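CELL WALL surface anchor family protein (Streptococcus pneumoniae, PDB 2WW8) acts as the adhesin of the pneumococcal pilus and probably attaches the bacterium to host cells through an integrin I-like domain carrying a magnesium ion. Local coordinates at residues L230-N235 / H384-V389; V270-Y275 / V332-K337; I424-F429 / R520-G525; F312-K317 / Y352-T357; Y394-N399 / N409-F414. All coordinates share one frame; numbering follows the deposited sequence.

In the fold
All five contacts belong to the integrin I-like part of the elongated chain. Interaction 1 joins strands 225-232 and 379-386 and carries the magnesium site; interaction 2 packs a helix on neighbouring strand 269-275, their centres about 14 Å apart. The two touch through H384 NE2 and Y275 OH, 2.6 Å apart. Interaction 4, its centre also about 14 Å from that of interaction 1, lies beside the metal loop: N235 N is 3.0 Å from G355 O. Interactions 3 and 5, centres about 10 Å apart, are joined by N397 N and D428 O at 2.8 Å. The centre of interaction 3 is about 21 Å from that of interaction 1, and its Y522 side chain lies about 6 Å from a calcium ion.

Interaction 1: L230-N235 / H384-V389; sequences LLDNSN and HITDGV. With MG (magnesium ion), chain B.
D232 OD2 is gripped by three donors. T386 OG1 reaches the anti lone pair of D232 OD2 at 2.9 Å, D387 N approaches from above the carboxylate plane at 3.0 Å, and a magnesium-bound water adds a third bond. The other oxygen, OD1, receives the S234 hydroxyl on its syn side (S234 OG to D232 OD1 2.6 Å) and also S234 N, which makes an Asx turn. A carboxylate suits this place because its two oxygens can orient both loops from the metal's second shell. S234 OG and D387 OD1 bind magnesium directly, each at 2.2 Å, with three waters and S236 completing six ligands; R247 pairs with D387 OD2. Behind the site the strands run parallel, and I385 N bonds L230 O at 2.9 Å. L230 CD1 covers the centre of one H384 ring face. The D-x-S-x-S run from D232 to S236, placed where parallel strands end, is typical of the metal-ion-dependent adhesion site of von Willebrand factor A-type domains.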
# COMPACT_ATOMS: atom_id res chain seq x y z
N LEU A 230 -14.89 31.78 12.48
CA LEU A 230 -14.26 33.09 12.67
C LEU A 230 -13.05 32.86 13.54
O LEU A 230 -13.16 32.24 14.58
CB LEU A 230 -15.12 34.03 13.52
CG LEU A 230 -16.48 34.47 12.99
CD1 LEU A 230 -17.18 35.42 13.97
CD2 LEU A 230 -16.19 35.21 11.68
N LEU A 231 -11.90 33.37 13.12
CA LEU A 231 -10.69 32.99 13.82
C LEU A 231 -9.87 34.26 14.15
O LEU A 231 -9.45 34.99 13.23
CB LEU A 231 -9.87 32.08 12.90
CG LEU A 231 -8.46 31.72 13.42
CD1 LEU A 231 -8.50 31.03 14.79
CD2 LEU A 231 -7.71 30.79 12.36
N ASP A 232 -9.71 34.53 15.43
CA ASP A 232 -8.91 35.66 15.95
C ASP A 232 -7.42 35.47 15.60
O ASP A 232 -6.80 34.44 15.90
CB ASP A 232 -9.26 35.76 17.47
CG ASP A 232 -8.51 36.85 18.25
OD1 ASP A 232 -7.46 37.38 17.80
OD2 ASP A 232 -9.05 37.12 19.36
N ASN A 233 -6.84 36.45 14.91
CA ASN A 233 -5.40 36.42 14.58
C ASN A 233 -4.73 37.68 15.19
O ASN A 233 -3.76 38.21 14.61
CB ASN A 233 -5.18 36.31 13.07
CG ASN A 233 -3.72 35.95 12.66
OD1 ASN A 233 -3.15 36.66 11.85
ND2 ASN A 233 -3.14 34.91 13.22
N SER A 234 -5.24 38.17 16.32
CA SER A 234 -4.69 39.35 17.01
C SER A 234 -3.24 39.02 17.50
O SER A 234 -2.83 37.85 17.59
CB SER A 234 -5.60 39.81 18.17
OG SER A 234 -5.66 38.72 19.10
N ASN A 235 -2.45 40.05 17.83
CA ASN A 235 -1.04 39.88 18.20
C ASN A 235 -0.83 38.90 19.38
O ASN A 235 0.12 38.13 19.37
CB ASN A 235 -0.47 41.26 18.60
CG ASN A 235 -0.46 42.24 17.43
OD1 ASN A 235 -0.42 41.83 16.28
ND2 ASN A 235 -0.52 43.52 17.74
N HIS A 384 -16.60 30.42 16.54
CA HIS A 384 -15.77 31.58 16.71
C HIS A 384 -14.68 31.23 17.75
O HIS A 384 -14.96 30.88 18.92
CB HIS A 384 -16.65 32.64 17.33
CG HIS A 384 -15.95 33.96 17.52
ND1 HIS A 384 -16.57 35.03 18.12
CD2 HIS A 384 -14.73 34.40 17.13
CE1 HIS A 384 -15.73 36.06 18.15
NE2 HIS A 384 -14.61 35.70 17.56
N ILE A 385 -13.44 31.35 17.30
CA ILE A 385 -12.31 31.06 18.17
C ILE A 385 -11.67 32.43 18.45
O ILE A 385 -11.24 33.16 17.53
CB ILE A 385 -11.29 30.14 17.48
CG1 ILE A 385 -11.91 28.76 17.26
CG2 ILE A 385 -9.94 30.04 18.28
CD1 ILE A 385 -11.31 28.06 16.02
N THR A 386 -11.57 32.77 19.73
CA THR A 386 -10.94 34.06 20.02
C THR A 386 -10.09 33.99 21.30
O THR A 386 -10.37 33.13 22.17
CB THR A 386 -12.04 35.15 20.12
OG1 THR A 386 -11.49 36.36 20.64
CG2 THR A 386 -13.21 34.71 20.95
N ASP A 387 -9.12 34.91 21.45
CA ASP A 387 -8.38 34.96 22.73
C ASP A 387 -8.54 36.33 23.40
O ASP A 387 -7.73 36.71 24.23
CB ASP A 387 -6.92 34.57 22.58
CG ASP A 387 -6.09 35.72 22.03
OD1 ASP A 387 -6.64 36.67 21.44
OD2 ASP A 387 -4.86 35.64 22.10
N GLY A 388 -9.57 37.08 23.06
CA GLY A 388 -9.74 38.36 23.76
C GLY A 388 -11.03 39.12 23.51
O GLY A 388 -11.70 38.95 22.50
N VAL A 389 -11.39 39.91 24.50
CA VAL A 389 -12.52 40.81 24.41
C VAL A 389 -12.27 41.93 23.40
O VAL A 389 -11.12 42.24 23.13
CB VAL A 389 -12.89 41.35 25.81
CG1 VAL A 389 -13.20 40.18 26.80
CG2 VAL A 389 -11.80 42.25 26.38
MG MG B . -6.13 38.79 21.23
O HOH W 1 -8.13 39.14 20.75
O HOH W 2 -6.23 38.84 23.32
O HOH W 3 -5.47 40.71 21.36

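Interaction 2: V270-Y275 / V332-K337; sequences VALVTY and VELKNK
L334 meets the strand with its two methyl branches spread between V270 and L272. Its CG stands anti to the backbone N (chi1 175°), which carries the branched end away from the helix and onto the strand. L334 CD1 reaches furthest, lying 3.6 Å from V270 O and near A271 CA. In one of the two conformers of V270, CG2 is 3.9 Å from L334 CD1 and the two side chains cross at about a right angle, a detail that is doubtful for the other. L272 comes alongside the base of the leucine fork, with L272 CB 4.1 Å from L334 CG. L272 CD2 passes on to the helix backbone, 3.8 Å from L334 O, and ends near K337 CB.

The strand and helix segments run in nearly the same direction, 21° apart, with axes 9.2 Å from each other. Helix 328-337 covers an outermost strand of the five-stranded parallel sheet, as helices cover the central sheet in von Willebrand factor A-type domains. Leucine suits this interface, since its two methyl groups can meet different partners, CD1 at V270 and CD2 at L272. K337 lends only the start of its chain; its NZ turns off to S320 O and to the carboxylate of D318. I259 of helix 247-263 also touches L334. What joins helix to sheet here is therefore apolar burial and shape matching, with little directional constraint on the side chains.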
# COMPACT_ATOMS: atom_id res chain seq x y z
N VAL A 270 -18.34 25.23 4.07
CA VAL A 270 -17.58 26.01 5.06
C VAL A 270 -16.98 27.28 4.42
O VAL A 270 -16.63 27.28 3.21
CB VAL A 270 -16.42 25.16 5.69
CG1 VAL A 270 -16.99 24.12 6.60
CG2 VAL A 270 -15.49 24.53 4.66
N ALA A 271 -16.82 28.31 5.23
CA ALA A 271 -16.10 29.52 4.87
C ALA A 271 -15.26 29.89 6.10
O ALA A 271 -15.51 29.37 7.17
CB ALA A 271 -17.13 30.62 4.60
N LEU A 272 -14.31 30.82 5.97
CA LEU A 272 -13.28 31.10 6.97
C LEU A 272 -13.09 32.61 6.97
O LEU A 272 -12.87 33.24 5.91
CB LEU A 272 -11.97 30.37 6.61
CG LEU A 272 -10.72 30.88 7.39
CD1 LEU A 272 -10.86 30.50 8.90
CD2 LEU A 272 -9.45 30.29 6.71
N VAL A 273 -13.23 33.19 8.15
CA VAL A 273 -12.99 34.61 8.32
C VAL A 273 -11.91 34.74 9.40
O VAL A 273 -12.17 34.42 10.58
CB VAL A 273 -14.25 35.39 8.74
CG1 VAL A 273 -13.95 36.91 9.01
CG2 VAL A 273 -15.41 35.24 7.67
N THR A 274 -10.76 35.27 9.02
CA THR A 274 -9.72 35.60 9.97
C THR A 274 -9.72 37.11 10.24
O THR A 274 -9.84 37.91 9.29
CB THR A 274 -8.37 35.12 9.46
OG1 THR A 274 -8.40 33.67 9.48
CG2 THR A 274 -7.20 35.59 10.39
N TYR A 275 -9.60 37.49 11.51
CA TYR A 275 -9.74 38.92 11.87
C TYR A 275 -8.76 39.38 12.95
O TYR A 275 -8.35 38.59 13.79
CB TYR A 275 -11.14 39.32 12.33
CG TYR A 275 -11.55 38.83 13.71
CD1 TYR A 275 -11.96 37.50 13.90
CD2 TYR A 275 -11.53 39.68 14.81
CE1 TYR A 275 -12.38 37.05 15.16
CE2 TYR A 275 -11.98 39.24 16.08
CZ TYR A 275 -12.40 37.94 16.23
OH TYR A 275 -12.75 37.53 17.50
N VAL A 332 -9.13 22.44 0.18
CA VAL A 332 -7.67 22.40 0.29
C VAL A 332 -7.05 23.82 0.37
O VAL A 332 -6.14 24.09 1.14
CB VAL A 332 -6.99 21.58 -0.83
CG1 VAL A 332 -5.41 21.79 -0.84
CG2 VAL A 332 -7.35 20.10 -0.69
N GLU A 333 -7.59 24.71 -0.45
CA GLU A 333 -7.09 26.06 -0.55
C GLU A 333 -7.47 26.81 0.72
O GLU A 333 -6.63 27.47 1.31
CB GLU A 333 -7.68 26.66 -1.82
CG GLU A 333 -7.13 28.04 -2.11
CD GLU A 333 -7.78 28.69 -3.33
OE1 GLU A 333 -8.50 28.01 -4.11
OE2 GLU A 333 -7.56 29.92 -3.45
N LEU A 334 -8.70 26.63 1.19
CA LEU A 334 -9.16 27.26 2.42
C LEU A 334 -8.32 26.83 3.63
O LEU A 334 -7.88 27.66 4.44
CB LEU A 334 -10.67 27.03 2.56
CG LEU A 334 -11.47 27.45 3.80
CD1 LEU A 334 -13.00 27.30 3.59
CD2 LEU A 334 -11.03 26.63 5.03
N LYS A 335 -8.08 25.53 3.78
CA LYS A 335 -7.27 25.07 4.91
C LYS A 335 -5.85 25.63 4.79
O LYS A 335 -5.26 25.89 5.81
CB LYS A 335 -7.16 23.53 4.93
CG LYS A 335 -8.45 22.81 5.43
CD LYS A 335 -8.31 21.35 5.15
CE LYS A 335 -7.41 20.69 6.08
NZ LYS A 335 -7.26 19.28 5.59
N ASN A 336 -5.25 25.79 3.61
CA ASN A 336 -3.93 26.45 3.47
C ASN A 336 -3.92 27.95 3.80
O ASN A 336 -2.85 28.56 3.92
CB ASN A 336 -3.37 26.32 2.05
CG ASN A 336 -2.87 24.91 1.75
OD1 ASN A 336 -2.47 24.18 2.66
ND2 ASN A 336 -2.91 24.50 0.48
N LYS A 337 -5.10 28.55 3.89
CA LYS A 337 -5.21 29.96 4.27
C LYS A 337 -5.34 30.15 5.75
O LYS A 337 -5.17 31.29 6.25
CB LYS A 337 -6.42 30.62 3.57
CG LYS A 337 -5.89 30.85 2.14
CD LYS A 337 -6.93 31.41 1.24
CE LYS A 337 -6.71 32.91 1.19
NZ LYS A 337 -7.88 33.49 0.41

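Interaction 3: I424-F429 / R520-G525; sequences ILLSDF and RWYYNG
I424 makes the tight part of the contact with W521, by backbone and side chain together. I424 N donates to W521 O at 3.0 Å, coming from above the carbonyl plane, while the helical G525 N reaches the same oxygen from the opposite face. One carbonyl thus serves both the helix and the loop. The isoleucine's CD1 presses on the indole, 3.6 Å from W521 CE3, its CG1 being anti to the carbonyl carbon (chi1 -61°). Glycine fits one turn further on: with no beta carbon at G525, I424 O can approach its CA to 3.9 Å. The F429 ring pushes its tip against the stem of Y522, CZ to CB 3.9 Å, the two side chains crossing at about a right angle.

The other flank is looser and partly exposed. L426 runs alongside Y522, pointing the same way, with CD1 4.0 Å from CE1, and L425 merely lays CD2 near G525 O. N526, a calcium ligand, holds I424 O and L426 N from the next position of helix 516-526. Loop 424-429 lies among three helices: 516-526, 407-416, whose L411 and F415 touch I424, and 359-373, whose M364 meets both L426 and Y522.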
# COMPACT_ATOMS: atom_id res chain seq x y z
N ILE A 424 -29.38 46.79 18.75
CA ILE A 424 -29.33 47.89 17.81
C ILE A 424 -29.16 47.31 16.40
O ILE A 424 -28.26 46.56 16.15
CB ILE A 424 -28.19 48.89 18.18
CG1 ILE A 424 -28.42 49.49 19.59
CG2 ILE A 424 -28.14 50.03 17.12
CD1 ILE A 424 -27.18 50.28 20.13
N LEU A 425 -30.02 47.73 15.48
CA LEU A 425 -29.93 47.36 14.08
C LEU A 425 -28.66 47.90 13.44
O LEU A 425 -28.18 48.98 13.78
CB LEU A 425 -31.12 47.97 13.35
CG LEU A 425 -32.46 47.30 13.64
CD1 LEU A 425 -33.43 47.85 12.64
CD2 LEU A 425 -32.41 45.79 13.50
N LEU A 426 -28.13 47.14 12.49
CA LEU A 426 -26.88 47.57 11.86
C LEU A 426 -26.97 48.97 11.23
O LEU A 426 -26.00 49.75 11.25
CB LEU A 426 -26.40 46.55 10.82
CG LEU A 426 -24.98 46.72 10.25
CD1 LEU A 426 -23.87 46.84 11.28
CD2 LEU A 426 -24.71 45.61 9.19
N SER A 427 -28.16 49.33 10.75
CA SER A 427 -28.36 50.65 10.15
C SER A 427 -28.32 51.82 11.19
O SER A 427 -28.27 53.00 10.85
CB SER A 427 -29.64 50.64 9.29
OG SER A 427 -30.71 50.42 10.18
N ASP A 428 -28.35 51.52 12.49
CA ASP A 428 -28.15 52.56 13.49
C ASP A 428 -26.71 52.61 14.05
O ASP A 428 -26.45 53.35 14.99
CB ASP A 428 -29.20 52.51 14.63
CG ASP A 428 -30.59 52.80 14.14
OD1 ASP A 428 -30.76 53.80 13.39
OD2 ASP A 428 -31.58 52.07 14.43
N PHE A 429 -25.78 51.90 13.43
CA PHE A 429 -24.33 52.16 13.58
C PHE A 429 -23.75 52.87 12.36
O PHE A 429 -24.30 52.73 11.26
CB PHE A 429 -23.63 50.83 13.63
CG PHE A 429 -23.84 50.08 14.90
CD1 PHE A 429 -22.93 50.24 15.95
CD2 PHE A 429 -24.92 49.20 15.05
CE1 PHE A 429 -23.06 49.48 17.12
CE2 PHE A 429 -25.08 48.42 16.24
CZ PHE A 429 -24.14 48.62 17.28
N ARG A 520 -22.30 43.64 21.78
CA ARG A 520 -23.39 42.83 22.25
C ARG A 520 -24.75 43.32 21.74
O ARG A 520 -25.59 42.51 21.30
CB ARG A 520 -23.38 42.79 23.80
CG ARG A 520 -24.57 42.13 24.37
CD ARG A 520 -24.41 41.95 25.91
NE ARG A 520 -24.25 43.25 26.53
CZ ARG A 520 -25.27 44.02 26.94
NH1 ARG A 520 -26.54 43.65 26.78
NH2 ARG A 520 -25.01 45.18 27.51
N TRP A 521 -25.01 44.62 21.75
CA TRP A 521 -26.22 45.15 21.15
C TRP A 521 -26.30 44.87 19.65
O TRP A 521 -27.42 44.60 19.14
CB TRP A 521 -26.32 46.66 21.43
CG TRP A 521 -26.46 46.96 22.86
CD1 TRP A 521 -27.08 46.20 23.81
CD2 TRP A 521 -26.06 48.17 23.52
NE1 TRP A 521 -27.04 46.85 25.02
CE2 TRP A 521 -26.39 48.04 24.87
CE3 TRP A 521 -25.39 49.31 23.09
CZ2 TRP A 521 -26.12 49.05 25.81
CZ3 TRP A 521 -25.11 50.31 24.02
CH2 TRP A 521 -25.46 50.17 25.34
N TYR A 522 -25.15 44.98 18.97
CA TYR A 522 -25.03 44.63 17.55
C TYR A 522 -25.51 43.15 17.37
O TYR A 522 -26.33 42.82 16.50
CB TYR A 522 -23.63 44.80 16.96
CG TYR A 522 -23.56 43.93 15.68
CD1 TYR A 522 -24.21 44.28 14.49
CD2 TYR A 522 -22.94 42.69 15.73
CE1 TYR A 522 -24.17 43.42 13.39
CE2 TYR A 522 -22.90 41.81 14.64
CZ TYR A 522 -23.51 42.23 13.48
OH TYR A 522 -23.51 41.38 12.40
N TYR A 523 -24.98 42.27 18.21
CA TYR A 523 -25.27 40.83 18.12
C TYR A 523 -26.77 40.59 18.33
O TYR A 523 -27.42 39.91 17.50
CB TYR A 523 -24.44 40.04 19.15
CG TYR A 523 -24.67 38.54 19.08
CD1 TYR A 523 -25.74 37.93 19.74
CD2 TYR A 523 -23.81 37.74 18.34
CE1 TYR A 523 -25.96 36.51 19.68
CE2 TYR A 523 -23.98 36.36 18.30
CZ TYR A 523 -25.05 35.77 18.94
OH TYR A 523 -25.19 34.40 18.80
N ASN A 524 -27.31 41.13 19.42
CA ASN A 524 -28.73 40.98 19.73
C ASN A 524 -29.62 41.49 18.60
O ASN A 524 -30.67 40.92 18.30
CB ASN A 524 -29.12 41.79 20.98
CG ASN A 524 -28.58 41.17 22.26
OD1 ASN A 524 -28.17 40.02 22.27
ND2 ASN A 524 -28.57 41.95 23.33
N GLY A 525 -29.18 42.59 18.01
CA GLY A 525 -30.02 43.22 16.99
C GLY A 525 -30.01 42.56 15.61
O GLY A 525 -30.98 42.67 14.88

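Interaction 4: F312-K317 / Y352-T357; sequences FTTNTK and YQFGAT
Q353 lays its CG over the centre of the F312 ring, 3.6 Å from the centroid and only 7° off the ring normal, a CH-pi contact. The glutamine chain bends at chi2 (-58°), which folds the amide back across the same ring, its plane 28° from that of the phenyl group. A flexible chain with a flat polar end suits this place: the methylene and amide both lie on the aromatic face, while NE2 can still reach R349 O in a weak bond. W305 meets the F312 ring edge-to-face and also touches Q353.

F312 and T314 project from the same side of strand 311-315, as alternate residues do. This strand pairs antiparallel with 284-292 in a sheet separate from the parallel sheet of the integrin I-like fold. Segment 352-357 is the loop leading into helix 359-373, and its Y352 and G355 bond N235 beside the magnesium loop.

F354 lies against F312, T314 and T316. T314 sets its methyl group over one ring face, CG2 lying 3.9 Å from the centroid and closest to CE1. Because OG1 of this threonine is anti to its backbone N (chi1 -174°), CG2 is the branch turned to the ring. F312 CB packs on F354 CE1 at 4.0 Å, and F312 O comes within 3.4 Å of F354 CZ. T316 brushes the ring with its methyl, whereas its hydroxyl accepts from the backbone N of D281 and G282.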
# COMPACT_ATOMS: atom_id res chain seq x y z
N PHE A 312 -1.33 54.01 9.51
CA PHE A 312 -0.52 52.98 8.88
C PHE A 312 -1.42 52.35 7.82
O PHE A 312 -2.60 52.08 8.10
CB PHE A 312 -0.14 51.89 9.90
CG PHE A 312 0.78 52.37 11.03
CD1 PHE A 312 2.17 52.43 10.84
CD2 PHE A 312 0.25 52.84 12.22
CE1 PHE A 312 3.04 52.88 11.85
CE2 PHE A 312 1.09 53.33 13.24
CZ PHE A 312 2.48 53.33 13.05
N THR A 313 -0.82 52.10 6.65
CA THR A 313 -1.58 51.54 5.52
C THR A 313 -0.80 50.39 4.91
O THR A 313 0.42 50.49 4.66
CB THR A 313 -1.81 52.59 4.43
OG1 THR A 313 -2.55 53.65 5.03
CG2 THR A 313 -2.61 51.94 3.27
N THR A 314 -1.49 49.29 4.69
CA THR A 314 -0.82 48.16 4.00
C THR A 314 -1.86 47.15 3.53
O THR A 314 -3.01 47.29 3.92
CB THR A 314 0.20 47.41 4.94
OG1 THR A 314 0.90 46.41 4.15
CG2 THR A 314 -0.45 46.68 6.11
N ASN A 315 -1.49 46.13 2.74
CA ASN A 315 -2.38 44.98 2.50
C ASN A 315 -2.28 44.02 3.70
O ASN A 315 -1.19 43.67 4.15
CB ASN A 315 -1.99 44.23 1.21
CG ASN A 315 -2.26 45.07 -0.05
OD1 ASN A 315 -1.57 46.06 -0.24
ND2 ASN A 315 -3.24 44.69 -0.88
N THR A 316 -3.41 43.51 4.16
CA THR A 316 -3.37 42.53 5.24
C THR A 316 -2.96 41.22 4.62
O THR A 316 -2.90 41.02 3.38
CB THR A 316 -4.76 42.42 5.96
OG1 THR A 316 -5.72 42.07 4.94
CG2 THR A 316 -5.17 43.77 6.55
N LYS A 317 -2.63 40.27 5.48
CA LYS A 317 -2.41 38.94 4.97
C LYS A 317 -3.77 38.38 4.55
O LYS A 317 -4.80 38.72 5.18
CB LYS A 317 -1.88 38.04 6.11
CG LYS A 317 -0.41 38.23 6.53
CD LYS A 317 0.62 38.05 5.40
CE LYS A 317 1.28 36.71 5.21
NZ LYS A 317 2.60 36.66 4.38
N TYR A 352 2.11 44.71 13.17
CA TYR A 352 1.62 44.78 14.56
C TYR A 352 0.48 45.79 14.69
O TYR A 352 -0.46 45.62 15.51
CB TYR A 352 2.86 45.13 15.41
CG TYR A 352 2.58 45.22 16.90
CD1 TYR A 352 1.98 46.36 17.45
CD2 TYR A 352 2.85 44.13 17.73
CE1 TYR A 352 1.69 46.42 18.83
CE2 TYR A 352 2.56 44.19 19.10
CZ TYR A 352 2.03 45.33 19.62
OH TYR A 352 1.78 45.39 20.96
N GLN A 353 0.56 46.86 13.89
CA GLN A 353 -0.44 47.92 14.03
C GLN A 353 -1.84 47.42 13.65
O GLN A 353 -2.80 48.10 13.98
CB GLN A 353 -0.10 49.18 13.22
CG GLN A 353 1.43 49.57 13.41
CD GLN A 353 1.80 49.81 14.87
OE1 GLN A 353 1.00 50.38 15.62
NE2 GLN A 353 3.01 49.39 15.27
N PHE A 354 -1.95 46.26 12.98
CA PHE A 354 -3.23 45.71 12.53
C PHE A 354 -3.74 44.58 13.39
O PHE A 354 -4.71 43.89 13.03
CB PHE A 354 -3.05 45.24 11.05
CG PHE A 354 -2.80 46.41 10.11
CD1 PHE A 354 -1.56 47.02 10.04
CD2 PHE A 354 -3.85 46.96 9.38
CE1 PHE A 354 -1.35 48.12 9.20
CE2 PHE A 354 -3.64 48.08 8.53
CZ PHE A 354 -2.43 48.66 8.48
N GLY A 355 -3.12 44.37 14.56
CA GLY A 355 -3.47 43.15 15.33
C GLY A 355 -4.26 43.33 16.62
O GLY A 355 -3.97 42.62 17.59
N ALA A 356 -5.17 44.29 16.68
CA ALA A 356 -6.08 44.44 17.80
C ALA A 356 -7.32 43.52 17.56
O ALA A 356 -7.28 42.66 16.69
CB ALA A 356 -6.55 45.90 17.92
N THR A 357 -8.44 43.76 18.24
CA THR A 357 -9.57 42.83 18.33
C THR A 357 -10.88 43.53 17.97
O THR A 357 -11.56 44.08 18.85
CB THR A 357 -9.60 42.15 19.69
OG1 THR A 357 -8.28 41.67 19.97
CG2 THR A 357 -10.62 40.93 19.74

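Interaction 5: Y394-N399 / N409-F414; sequences YPINFN and NQLNAF
N399 and Q410 form a two-bond clasp between loop and helix. N399 N donates to Q410 OE1 at 2.8 Å, and Q410 NE2 returns a bond to N399 O at 2.9 Å. Both are nearly straight, at 170°, and both acceptors use in-plane lone pairs, so the primary amide, whose C=O and one N-H lie side by side, can pair with both the N-H and the C=O of a single residue. The chain of Q410 is extended beyond CG, giving it reach, and P405 O takes a further bond from NE2. Q410 OE1 also lies in plane at the F398 ring edge, 3.7 Å from F398 CD1.

Next to this clasp, I396 CG2 presses on F414 CE2 at 3.5 Å, and L411 CB lies at the F398 ring edge. I396, F398, L411 and F414 give loop and helix a shared apolar patch beside the polar pair. Loop 394-399 thus lies between helix 407-416, whose Y407 meets F398 edge-to-face, and segment 424-429, whose I424 and F429 touch I396.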
# COMPACT_ATOMS: atom_id res chain seq x y z
N TYR A 394 -17.81 49.61 16.03
CA TYR A 394 -18.40 50.69 15.23
C TYR A 394 -19.24 51.59 16.13
O TYR A 394 -19.85 51.10 17.06
CB TYR A 394 -19.26 50.17 14.09
CG TYR A 394 -18.44 49.57 12.95
CD1 TYR A 394 -17.65 50.35 12.12
CD2 TYR A 394 -18.58 48.23 12.63
CE1 TYR A 394 -16.95 49.80 11.04
CE2 TYR A 394 -17.94 47.66 11.55
CZ TYR A 394 -17.12 48.45 10.77
OH TYR A 394 -16.44 47.82 9.76
N PRO A 395 -19.26 52.90 15.88
CA PRO A 395 -20.01 53.85 16.70
C PRO A 395 -21.53 53.70 16.42
O PRO A 395 -21.94 53.48 15.28
CB PRO A 395 -19.49 55.24 16.24
CG PRO A 395 -19.10 55.03 14.79
CD PRO A 395 -18.55 53.58 14.77
N ILE A 396 -22.32 53.82 17.48
CA ILE A 396 -23.74 53.99 17.38
C ILE A 396 -23.94 55.41 16.83
O ILE A 396 -23.21 56.37 17.23
CB ILE A 396 -24.30 53.83 18.76
CG1 ILE A 396 -23.96 52.40 19.23
CG2 ILE A 396 -25.82 54.21 18.84
CD1 ILE A 396 -24.31 52.13 20.69
N ASN A 397 -24.89 55.53 15.91
CA ASN A 397 -25.06 56.76 15.12
C ASN A 397 -25.92 57.79 15.87
O ASN A 397 -27.03 58.07 15.45
CB ASN A 397 -25.61 56.40 13.73
CG ASN A 397 -25.85 57.60 12.83
OD1 ASN A 397 -25.05 58.51 12.82
ND2 ASN A 397 -26.97 57.64 12.14
N PHE A 398 -25.42 58.33 16.98
CA PHE A 398 -26.10 59.42 17.69
C PHE A 398 -26.25 60.69 16.88
O PHE A 398 -25.33 61.07 16.15
CB PHE A 398 -25.40 59.72 19.04
CG PHE A 398 -25.58 58.62 20.08
CD1 PHE A 398 -26.83 58.35 20.62
CD2 PHE A 398 -24.52 57.85 20.51
CE1 PHE A 398 -27.01 57.35 21.57
CE2 PHE A 398 -24.65 56.80 21.46
CZ PHE A 398 -25.91 56.58 22.01
N ASN A 399 -27.39 61.36 17.04
CA ASN A 399 -27.68 62.66 16.44
C ASN A 399 -27.27 63.81 17.38
O ASN A 399 -27.72 63.87 18.53
CB ASN A 399 -29.18 62.71 16.11
CG ASN A 399 -29.58 63.92 15.28
OD1 ASN A 399 -28.82 64.85 15.03
ND2 ASN A 399 -30.83 63.91 14.86
N ASN A 409 -32.90 58.89 25.22
CA ASN A 409 -34.08 58.82 24.33
C ASN A 409 -33.68 58.25 22.96
O ASN A 409 -34.35 57.37 22.41
CB ASN A 409 -34.83 60.15 24.23
CG ASN A 409 -35.69 60.45 25.48
OD1 ASN A 409 -36.10 59.55 26.20
ND2 ASN A 409 -35.96 61.72 25.72
N GLN A 410 -32.53 58.71 22.45
CA GLN A 410 -32.09 58.25 21.16
C GLN A 410 -31.81 56.77 21.23
O GLN A 410 -32.17 56.01 20.32
CB GLN A 410 -30.86 59.00 20.67
CG GLN A 410 -31.18 60.43 20.28
CD GLN A 410 -29.97 61.07 19.61
OE1 GLN A 410 -29.27 60.42 18.84
NE2 GLN A 410 -29.73 62.34 19.87
N LEU A 411 -31.12 56.37 22.30
CA LEU A 411 -30.75 55.00 22.38
C LEU A 411 -31.99 54.14 22.61
O LEU A 411 -32.07 53.03 22.12
CB LEU A 411 -29.74 54.81 23.51
CG LEU A 411 -29.07 53.48 23.76
CD1 LEU A 411 -28.25 53.04 22.50
CD2 LEU A 411 -28.14 53.61 24.99
N ASN A 412 -32.94 54.62 23.40
CA ASN A 412 -34.10 53.81 23.65
C ASN A 412 -34.87 53.61 22.34
O ASN A 412 -35.47 52.54 22.18
CB ASN A 412 -35.07 54.52 24.58
CG ASN A 412 -34.64 54.56 26.02
OD1 ASN A 412 -33.71 53.87 26.44
ND2 ASN A 412 -35.36 55.39 26.80
N ALA A 413 -34.87 54.61 21.44
CA ALA A 413 -35.54 54.47 20.13
C ALA A 413 -34.81 53.43 19.27
O ALA A 413 -35.46 52.58 18.64
CB ALA A 413 -35.77 55.82 19.40
N PHE A 414 -33.48 53.44 19.28
CA PHE A 414 -32.69 52.37 18.65
C PHE A 414 -33.02 50.99 19.19
O PHE A 414 -33.11 50.06 18.39
CB PHE A 414 -31.16 52.52 18.78
CG PHE A 414 -30.61 53.78 18.17
CD1 PHE A 414 -31.20 54.35 17.06
CD2 PHE A 414 -29.49 54.38 18.71
CE1 PHE A 414 -30.68 55.51 16.52
CE2 PHE A 414 -28.95 55.55 18.16
CZ PHE A 414 -29.52 56.10 17.06